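Local coordinates for lambda phage protein with carbohydrate-binding module (Shewanella oneidensis, PDB 2A5Z) that is of unknown function but binds magnesium and adopts a jelly-roll fold with a carbohydrate-binding module, so it may recognise carbohydrates, at residues Thr41-Phe55 with Leu62-Gly74. Residues are numbered along the deposited sequence; the frame is centred on the assembly and turned at random.
Sequences TTSIATSDFYASYDF and LTSANNISLLSTG. With MG (magnesium ion), chain F.
The type I' turn running from Ala65 to Ile68, which closes a β-hairpin, presses its two asparagines against strand 48-53 and the loop before it. Asn66 sends ND2 to the carbonyl oxygen of Ser52 (2.8 Å), a nearly straight bond lying in the carbonyl plane. Its neighbour Asn67 uses ND2 in the same manner on Thr42 O, at 3.0 Å and with an N-H...O angle of 164°. A water donates to both Thr42 O and Asn67 OD1, so both ends of this buried amide have partners, which probably fixes its rotation. The same ND2 lies 3.4 Å from Thr41 CG2, the methyl that a chi1 of -55° places trans to the backbone N, while the Phe49 ring slides past the amide in the opposite direction. In the jelly-roll, strand 48-53 pairs with strand 245-254 at the margin of one sheet, whereas the hairpin belongs to the other; the contact therefore joins the two sheets by side-chain packing and the Asn66 hydrogen bond to Ser52, while the Asn67 bond ties the turn to the loop before the strand. Apolar groups take over beyond the turn. Tyr53, with CG anti to its N (chi1 -178°), brings its ring against the hairpin: Ala65 CB makes a CH-pi contact over one face, 3.9 Å from the ring centroid, and the backbone N of Phe55 lies over the opposite face. Ile68 CD1 wedges against Tyr53 CB at 4.0 Å, and Leu70 spreads its two methyls, CD1 to Tyr53 CE2 and CD2 to Phe55 CE1. At the far end of the tyrosine, Leu62 CD2 approaches OH, which is hydrogen-bonded to Met57 N. Asp54 turns its carboxylate away from the hairpin and binds magnesium through both O and OD1, at 2.2 Å each, in a site completed by Phe88, Gly89 and Asp247.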
ATOM      1  N   THR C  41      -8.735  -6.338   1.681  1.00 20.40           N
ATOM      2  CA  THR C  41      -8.523  -5.737   0.362  1.00 19.84           C
ATOM      3  C   THR C  41      -8.158  -6.800  -0.675  1.00 19.56           C
ATOM      4  O   THR C  41      -7.261  -7.609  -0.449  1.00 19.53           O
ATOM      5  CB  THR C  41      -7.393  -4.686   0.431  1.00 19.97           C
ATOM      6  OG1 THR C  41      -7.702  -3.718   1.438  1.00 20.38           O
ATOM      7  CG2 THR C  41      -7.197  -3.978  -0.912  1.00 19.07           C
ATOM      8  N   THR C  42      -8.857  -6.806  -1.805  1.00 19.25           N
ATOM      9  CA  THR C  42      -8.548  -7.758  -2.874  1.00 19.21           C
ATOM     10  C   THR C  42      -7.119  -7.524  -3.390  1.00 19.58           C
ATOM     11  O   THR C  42      -6.720  -6.382  -3.629  1.00 19.36           O
ATOM     12  CB  THR C  42      -9.569  -7.650  -4.032  1.00 18.85           C
ATOM     13  OG1 THR C  42     -10.884  -7.855  -3.514  1.00 18.76           O
ATOM     14  CG2 THR C  42      -9.290  -8.682  -5.141  1.00 17.91           C
ATOM     15  N   SER C  43      -6.349  -8.603  -3.506  1.00 20.00           N
ATOM     16  CA  SER C  43      -5.074  -8.571  -4.215  1.00 21.02           C
ATOM     17  C   SER C  43      -5.275  -9.318  -5.539  1.00 21.46           C
ATOM     18  O   SER C  43      -5.467  -8.696  -6.583  1.00 21.61           O
ATOM     19  CB  SER C  43      -3.937  -9.159  -3.371  1.00 20.42           C
ATOM     20  OG  SER C  43      -4.278 -10.441  -2.869  1.00 22.63           O
ATOM     21  N   ILE C  44      -5.294 -10.643  -5.486  1.00 22.18           N
ATOM     22  CA  ILE C  44      -5.589 -11.438  -6.675  1.00 23.45           C
ATOM     23  C   ILE C  44      -7.079 -11.808  -6.676  1.00 23.83           C
ATOM     24  O   ILE C  44      -7.571 -12.463  -5.758  1.00 23.95           O
ATOM     25  CB  ILE C  44      -4.640 -12.670  -6.806  1.00 23.11           C
ATOM     26  CG1 ILE C  44      -5.040 -13.551  -7.994  1.00 23.73           C
ATOM     27  CG2 ILE C  44      -4.614 -13.467  -5.515  1.00 24.15           C
ATOM     28  CD1 ILE C  44      -4.177 -14.797  -8.156  1.00 23.98           C
ATOM     29  N   ALA C  45      -7.794 -11.358  -7.704  1.00 24.45           N
ATOM     30  CA  ALA C  45      -9.242 -11.520  -7.762  1.00 24.96           C
ATOM     31  C   ALA C  45      -9.681 -12.874  -8.334  1.00 25.40           C
ATOM     32  O   ALA C  45      -8.957 -13.490  -9.134  1.00 25.18           O
ATOM     33  CB  ALA C  45      -9.860 -10.375  -8.561  1.00 24.96           C
ATOM     34  N   THR C  46     -10.859 -13.334  -7.906  1.00 25.68           N
ATOM     35  CA  THR C  46     -11.528 -14.489  -8.527  1.00 26.14           C
ATOM     36  C   THR C  46     -12.941 -14.112  -8.997  1.00 25.87           C
ATOM     37  O   THR C  46     -13.237 -14.180 -10.189  1.00 25.88           O
ATOM     38  CB  THR C  46     -11.544 -15.737  -7.603  1.00 26.22           C
ATOM     39  OG1 THR C  46     -10.203 -16.207  -7.421  1.00 27.34           O
ATOM     40  CG2 THR C  46     -12.357 -16.869  -8.226  1.00 27.14           C
ATOM     41  N   SER C  47     -13.806 -13.699  -8.075  1.00 25.85           N
ATOM     42  CA  SER C  47     -15.167 -13.304  -8.462  1.00 25.95           C
ATOM     43  C   SER C  47     -15.727 -12.122  -7.673  1.00 25.35           C
ATOM     44  O   SER C  47     -16.758 -11.545  -8.040  1.00 24.79           O
ATOM     45  CB  SER C  47     -16.113 -14.504  -8.390  1.00 26.12           C
ATOM     46  OG  SER C  47     -16.189 -14.988  -7.066  1.00 28.31           O
ATOM     47  N   ASP C  48     -15.035 -11.761  -6.596  1.00 24.98           N
ATOM     48  CA  ASP C  48     -15.447 -10.651  -5.746  1.00 24.81           C
ATOM     49  C   ASP C  48     -14.330  -9.620  -5.690  1.00 23.96           C
ATOM     50  O   ASP C  48     -13.151  -9.977  -5.738  1.00 24.56           O
ATOM     51  CB  ASP C  48     -15.781 -11.149  -4.336  1.00 25.37           C
ATOM     52  CG  ASP C  48     -16.901 -12.182  -4.324  1.00 27.85           C
ATOM     53  OD1 ASP C  48     -18.087 -11.781  -4.356  1.00 29.99           O
ATOM     54  OD2 ASP C  48     -16.597 -13.400  -4.271  1.00 30.31           O
ATOM     55  N   PHE C  49     -14.691  -8.342  -5.634  1.00 22.33           N
ATOM     56  CA  PHE C  49     -13.707  -7.308  -5.380  1.00 21.16           C
ATOM     57  C   PHE C  49     -14.095  -6.514  -4.147  1.00 20.34           C
ATOM     58  O   PHE C  49     -15.254  -6.140  -3.994  1.00 20.21           O
ATOM     59  CB  PHE C  49     -13.539  -6.358  -6.574  1.00 21.23           C
ATOM     60  CG  PHE C  49     -12.589  -5.221  -6.300  1.00 20.98           C
ATOM     61  CD1 PHE C  49     -11.227  -5.364  -6.541  1.00 21.21           C
ATOM     62  CD2 PHE C  49     -13.056  -4.015  -5.771  1.00 21.60           C
ATOM     63  CE1 PHE C  49     -10.339  -4.324  -6.273  1.00 21.06           C
ATOM     64  CE2 PHE C  49     -12.178  -2.973  -5.494  1.00 21.95           C
ATOM     65  CZ  PHE C  49     -10.815  -3.129  -5.746  1.00 20.95           C
ATOM     66  N   TYR C  50     -13.114  -6.259  -3.284  1.00 19.58           N
ATOM     67  CA  TYR C  50     -13.302  -5.412  -2.117  1.00 18.73           C
ATOM     68  C   TYR C  50     -12.109  -4.476  -1.911  1.00 18.34           C
ATOM     69  O   TYR C  50     -10.961  -4.896  -2.044  1.00 18.11           O
ATOM     70  CB  TYR C  50     -13.514  -6.263  -0.856  1.00 18.99           C
ATOM     71  CG  TYR C  50     -13.961  -5.428   0.313  1.00 18.90           C
ATOM     72  CD1 TYR C  50     -15.317  -5.172   0.524  1.00 19.07           C
ATOM     73  CD2 TYR C  50     -13.034  -4.854   1.183  1.00 18.68           C
ATOM     74  CE1 TYR C  50     -15.743  -4.379   1.590  1.00 19.93           C
ATOM     75  CE2 TYR C  50     -13.452  -4.046   2.249  1.00 17.59           C
ATOM     76  CZ  TYR C  50     -14.800  -3.819   2.438  1.00 18.46           C
ATOM     77  OH  TYR C  50     -15.221  -3.041   3.483  1.00 20.70           O
ATOM     78  N   ALA C  51     -12.393  -3.215  -1.589  1.00 17.44           N
ATOM     79  CA  ALA C  51     -11.369  -2.259  -1.163  1.00 17.62           C
ATOM     80  C   ALA C  51     -11.982  -1.233  -0.211  1.00 17.79           C
ATOM     81  O   ALA C  51     -13.139  -0.851  -0.366  1.00 18.03           O
ATOM     82  CB  ALA C  51     -10.730  -1.557  -2.363  1.00 17.01           C
ATOM     83  N   SER C  52     -11.213  -0.810   0.784  1.00 17.91           N
ATOM     84  CA  SER C  52     -11.667   0.235   1.692  1.00 17.79           C
ATOM     85  C   SER C  52     -10.482   1.021   2.228  1.00 17.31           C
ATOM     86  O   SER C  52      -9.364   0.509   2.290  1.00 17.27           O
ATOM     87  CB  SER C  52     -12.478  -0.363   2.844  1.00 17.55           C
ATOM     88  OG  SER C  52     -11.639  -1.096   3.709  1.00 19.49           O
ATOM     89  N   TYR C  53     -10.729   2.271   2.590  1.00 16.75           N
ATOM     90  CA  TYR C  53      -9.715   3.076   3.255  1.00 16.14           C
ATOM     91  C   TYR C  53     -10.356   3.932   4.352  1.00 15.66           C
ATOM     92  O   TYR C  53     -11.421   4.503   4.153  1.00 15.12           O
ATOM     93  CB  TYR C  53      -8.905   3.909   2.252  1.00 16.12           C
ATOM     94  CG  TYR C  53      -7.820   4.719   2.929  1.00 16.75           C
ATOM     95  CD1 TYR C  53      -6.854   4.092   3.728  1.00 16.13           C
ATOM     96  CD2 TYR C  53      -7.781   6.110   2.807  1.00 15.47           C
ATOM     97  CE1 TYR C  53      -5.874   4.830   4.378  1.00 16.88           C
ATOM     98  CE2 TYR C  53      -6.801   6.854   3.449  1.00 16.22           C
ATOM     99  CZ  TYR C  53      -5.853   6.199   4.229  1.00 15.87           C
ATOM    100  OH  TYR C  53      -4.897   6.925   4.874  1.00 17.65           O
ATOM    101  N   ASP C  54      -9.701   3.987   5.514  1.00 15.31           N
ATOM    102  CA  ASP C  54     -10.262   4.597   6.719  1.00 15.66           C
ATOM    103  C   ASP C  54      -9.566   5.909   7.110  1.00 15.48           C
ATOM    104  O   ASP C  54      -9.775   6.414   8.205  1.00 15.62           O
ATOM    105  CB  ASP C  54     -10.197   3.596   7.892  1.00 15.42           C
ATOM    106  CG  ASP C  54     -11.353   3.749   8.883  1.00 15.69           C
ATOM    107  OD1 ASP C  54     -12.138   4.708   8.779  1.00 15.73           O
ATOM    108  OD2 ASP C  54     -11.499   2.890   9.783  1.00 16.72           O
ATOM    109  N   PHE C  55      -8.714   6.432   6.233  1.00 15.84           N
ATOM    110  CA  PHE C  55      -8.134   7.778   6.389  1.00 15.82           C
ATOM    111  C   PHE C  55      -7.401   8.034   7.707  1.00 15.92           C
ATOM    112  O   PHE C  55      -7.590   9.069   8.334  1.00 16.30           O
ATOM    113  CB  PHE C  55      -9.199   8.853   6.093  1.00 15.74           C
ATOM    114  CG  PHE C  55      -9.659   8.840   4.671  1.00 15.56           C
ATOM    115  CD1 PHE C  55      -9.035   9.641   3.718  1.00 16.21           C
ATOM    116  CD2 PHE C  55     -10.686   7.983   4.269  1.00 15.14           C
ATOM    117  CE1 PHE C  55      -9.444   9.613   2.385  1.00 17.13           C
ATOM    118  CE2 PHE C  55     -11.103   7.939   2.945  1.00 15.33           C
ATOM    119  CZ  PHE C  55     -10.483   8.755   1.995  1.00 16.46           C
ATOM    120  N   LEU C  62       0.531  11.207  -0.260  1.00 20.13           N
ATOM    121  CA  LEU C  62      -0.201   9.935  -0.266  1.00 19.67           C
ATOM    122  C   LEU C  62      -1.202   9.927  -1.415  1.00 19.39           C
ATOM    123  O   LEU C  62      -2.237  10.595  -1.354  1.00 19.16           O
ATOM    124  CB  LEU C  62      -0.930   9.715   1.068  1.00 19.69           C
ATOM    125  CG  LEU C  62      -1.727   8.410   1.256  1.00 19.87           C
ATOM    126  CD1 LEU C  62      -0.799   7.205   1.298  1.00 19.75           C
ATOM    127  CD2 LEU C  62      -2.574   8.473   2.525  1.00 19.62           C
ATOM    128  N   THR C  63      -0.896   9.158  -2.456  1.00 18.77           N
ATOM    129  CA  THR C  63      -1.691   9.205  -3.680  1.00 18.68           C
ATOM    130  C   THR C  63      -2.571   7.989  -3.885  1.00 18.32           C
ATOM    131  O   THR C  63      -3.387   7.968  -4.814  1.00 18.23           O
ATOM    132  CB  THR C  63      -0.813   9.418  -4.910  1.00 18.55           C
ATOM    133  OG1 THR C  63       0.211   8.414  -4.937  1.00 18.81           O
ATOM    134  CG2 THR C  63      -0.188  10.817  -4.874  1.00 19.25           C
ATOM    135  N   SER C  64      -2.406   6.981  -3.029  1.00 18.24           N
ATOM    136  CA  SER C  64      -3.294   5.815  -3.020  1.00 18.31           C
ATOM    137  C   SER C  64      -3.143   5.000  -1.750  1.00 18.39           C
ATOM    138  O   SER C  64      -2.152   5.140  -1.047  1.00 18.37           O
ATOM    139  CB  SER C  64      -3.034   4.914  -4.235  1.00 18.61           C
ATOM    140  OG  SER C  64      -1.715   4.404  -4.225  1.00 18.99           O
ATOM    141  N   ALA C  65      -4.136   4.145  -1.481  1.00 18.14           N
ATOM    142  CA  ALA C  65      -4.121   3.204  -0.359  1.00 18.27           C
ATOM    143  C   ALA C  65      -5.169   2.129  -0.611  1.00 17.85           C
ATOM    144  O   ALA C  65      -6.276   2.435  -1.031  1.00 17.99           O
ATOM    145  CB  ALA C  65      -4.430   3.934   0.964  1.00 18.25           C
ATOM    146  N   ASN C  66      -4.816   0.872  -0.361  1.00 18.04           N
ATOM    147  CA  ASN C  66      -5.733  -0.266  -0.537  1.00 18.07           C
ATOM    148  C   ASN C  66      -6.511  -0.250  -1.866  1.00 17.78           C
ATOM    149  O   ASN C  66      -7.734  -0.420  -1.878  1.00 17.56           O
ATOM    150  CB  ASN C  66      -6.695  -0.371   0.658  1.00 17.78           C
ATOM    151  CG  ASN C  66      -5.977  -0.309   1.995  1.00 19.48           C
ATOM    152  OD1 ASN C  66      -4.821  -0.715   2.107  1.00 19.38           O
ATOM    153  ND2 ASN C  66      -6.665   0.201   3.022  1.00 19.54           N
ATOM    154  N   ASN C  67      -5.784  -0.040  -2.966  1.00 17.54           N
ATOM    155  CA  ASN C  67      -6.333   0.014  -4.347  1.00 17.63           C
ATOM    156  C   ASN C  67      -6.986   1.341  -4.764  1.00 16.98           C
ATOM    157  O   ASN C  67      -7.261   1.548  -5.949  1.00 16.79           O
ATOM    158  CB  ASN C  67      -7.317  -1.144  -4.631  1.00 17.92           C
ATOM    159  CG  ASN C  67      -6.665  -2.524  -4.534  1.00 18.91           C
ATOM    160  OD1 ASN C  67      -5.447  -2.664  -4.680  1.00 20.23           O
ATOM    161  ND2 ASN C  67      -7.483  -3.554  -4.285  1.00 16.57           N
ATOM    162  N   ILE C  68      -7.228   2.221  -3.791  1.00 16.72           N
ATOM    163  CA  ILE C  68      -8.032   3.434  -3.985  1.00 16.30           C
ATOM    164  C   ILE C  68      -7.131   4.627  -4.257  1.00 16.93           C
ATOM    165  O   ILE C  68      -6.173   4.855  -3.516  1.00 16.32           O
ATOM    166  CB  ILE C  68      -8.939   3.710  -2.749  1.00 16.05           C
ATOM    167  CG1 ILE C  68      -9.943   2.566  -2.561  1.00 15.68           C
ATOM    168  CG2 ILE C  68      -9.689   5.060  -2.868  1.00 15.13           C
ATOM    169  CD1 ILE C  68     -10.305   2.318  -1.099  1.00 15.52           C
ATOM    170  N   SER C  69      -7.445   5.368  -5.325  1.00 16.89           N
ATOM    171  CA  SER C  69      -6.728   6.594  -5.687  1.00 17.57           C
ATOM    172  C   SER C  69      -7.089   7.706  -4.719  1.00 17.53           C
ATOM    173  O   SER C  69      -8.253   7.860  -4.372  1.00 17.18           O
ATOM    174  CB  SER C  69      -7.107   7.042  -7.106  1.00 17.45           C
ATOM    175  OG  SER C  69      -6.949   5.987  -8.036  1.00 18.59           O
ATOM    176  N   LEU C  70      -6.090   8.471  -4.279  1.00 17.88           N
ATOM    177  CA  LEU C  70      -6.320   9.579  -3.356  1.00 17.80           C
ATOM    178  C   LEU C  70      -5.714  10.818  -3.981  1.00 17.79           C
ATOM    179  O   LEU C  70      -4.528  11.095  -3.838  1.00 17.44           O
ATOM    180  CB  LEU C  70      -5.735   9.282  -1.975  1.00 18.07           C
ATOM    181  CG  LEU C  70      -6.248   8.005  -1.295  1.00 18.55           C
ATOM    182  CD1 LEU C  70      -5.358   7.637  -0.130  1.00 19.62           C
ATOM    183  CD2 LEU C  70      -7.720   8.153  -0.864  1.00 17.71           C
ATOM    184  N   LEU C  71      -6.554  11.548  -4.700  1.00 17.77           N
ATOM    185  CA  LEU C  71      -6.068  12.506  -5.678  1.00 17.45           C
ATOM    186  C   LEU C  71      -6.336  13.928  -5.255  1.00 17.60           C
ATOM    187  O   LEU C  71      -7.487  14.316  -5.045  1.00 16.70           O
ATOM    188  CB  LEU C  71      -6.701  12.214  -7.044  1.00 17.80           C
ATOM    189  CG  LEU C  71      -6.439  10.802  -7.589  1.00 17.19           C
ATOM    190  CD1 LEU C  71      -7.188  10.550  -8.891  1.00 16.14           C
ATOM    191  CD2 LEU C  71      -4.957  10.600  -7.787  1.00 18.27           C
ATOM    192  N   SER C  72      -5.251  14.683  -5.109  1.00 17.87           N
ATOM    193  CA  SER C  72      -5.305  16.105  -4.819  1.00 18.12           C
ATOM    194  C   SER C  72      -4.998  16.899  -6.084  1.00 18.55           C
ATOM    195  O   SER C  72      -4.078  16.550  -6.833  1.00 18.55           O
ATOM    196  CB  SER C  72      -4.294  16.451  -3.727  1.00 18.36           C
ATOM    197  OG  SER C  72      -4.697  15.900  -2.485  1.00 18.87           O
ATOM    198  N   THR C  73      -5.798  17.936  -6.337  1.00 18.40           N
ATOM    199  CA  THR C  73      -5.530  18.893  -7.413  1.00 18.90           C
ATOM    200  C   THR C  73      -5.703  20.330  -6.913  1.00 18.84           C
ATOM    201  O   THR C  73      -6.380  20.570  -5.905  1.00 18.81           O
ATOM    202  CB  THR C  73      -6.428  18.654  -8.671  1.00 19.14           C
ATOM    203  OG1 THR C  73      -7.807  18.614  -8.290  1.00 19.66           O
ATOM    204  CG2 THR C  73      -6.065  17.357  -9.366  1.00 19.11           C
ATOM    205  N   GLY C  74      -5.072  21.274  -7.615  1.00 18.86           N
ATOM    206  CA  GLY C  74      -5.235  22.704  -7.345  1.00 18.92           C
ATOM    207  C   GLY C  74      -4.722  23.155  -5.985  1.00 19.07           C
ATOM    208  O   GLY C  74      -5.207  24.140  -5.438  1.00 19.02           O
TER
HETATM  209 MG    MG F 701     -11.735   6.818   9.029  1.00 15.28          MG
HETATM  210  O   HOH W   1      -4.243  -5.050  -4.779  1.00 17.92           O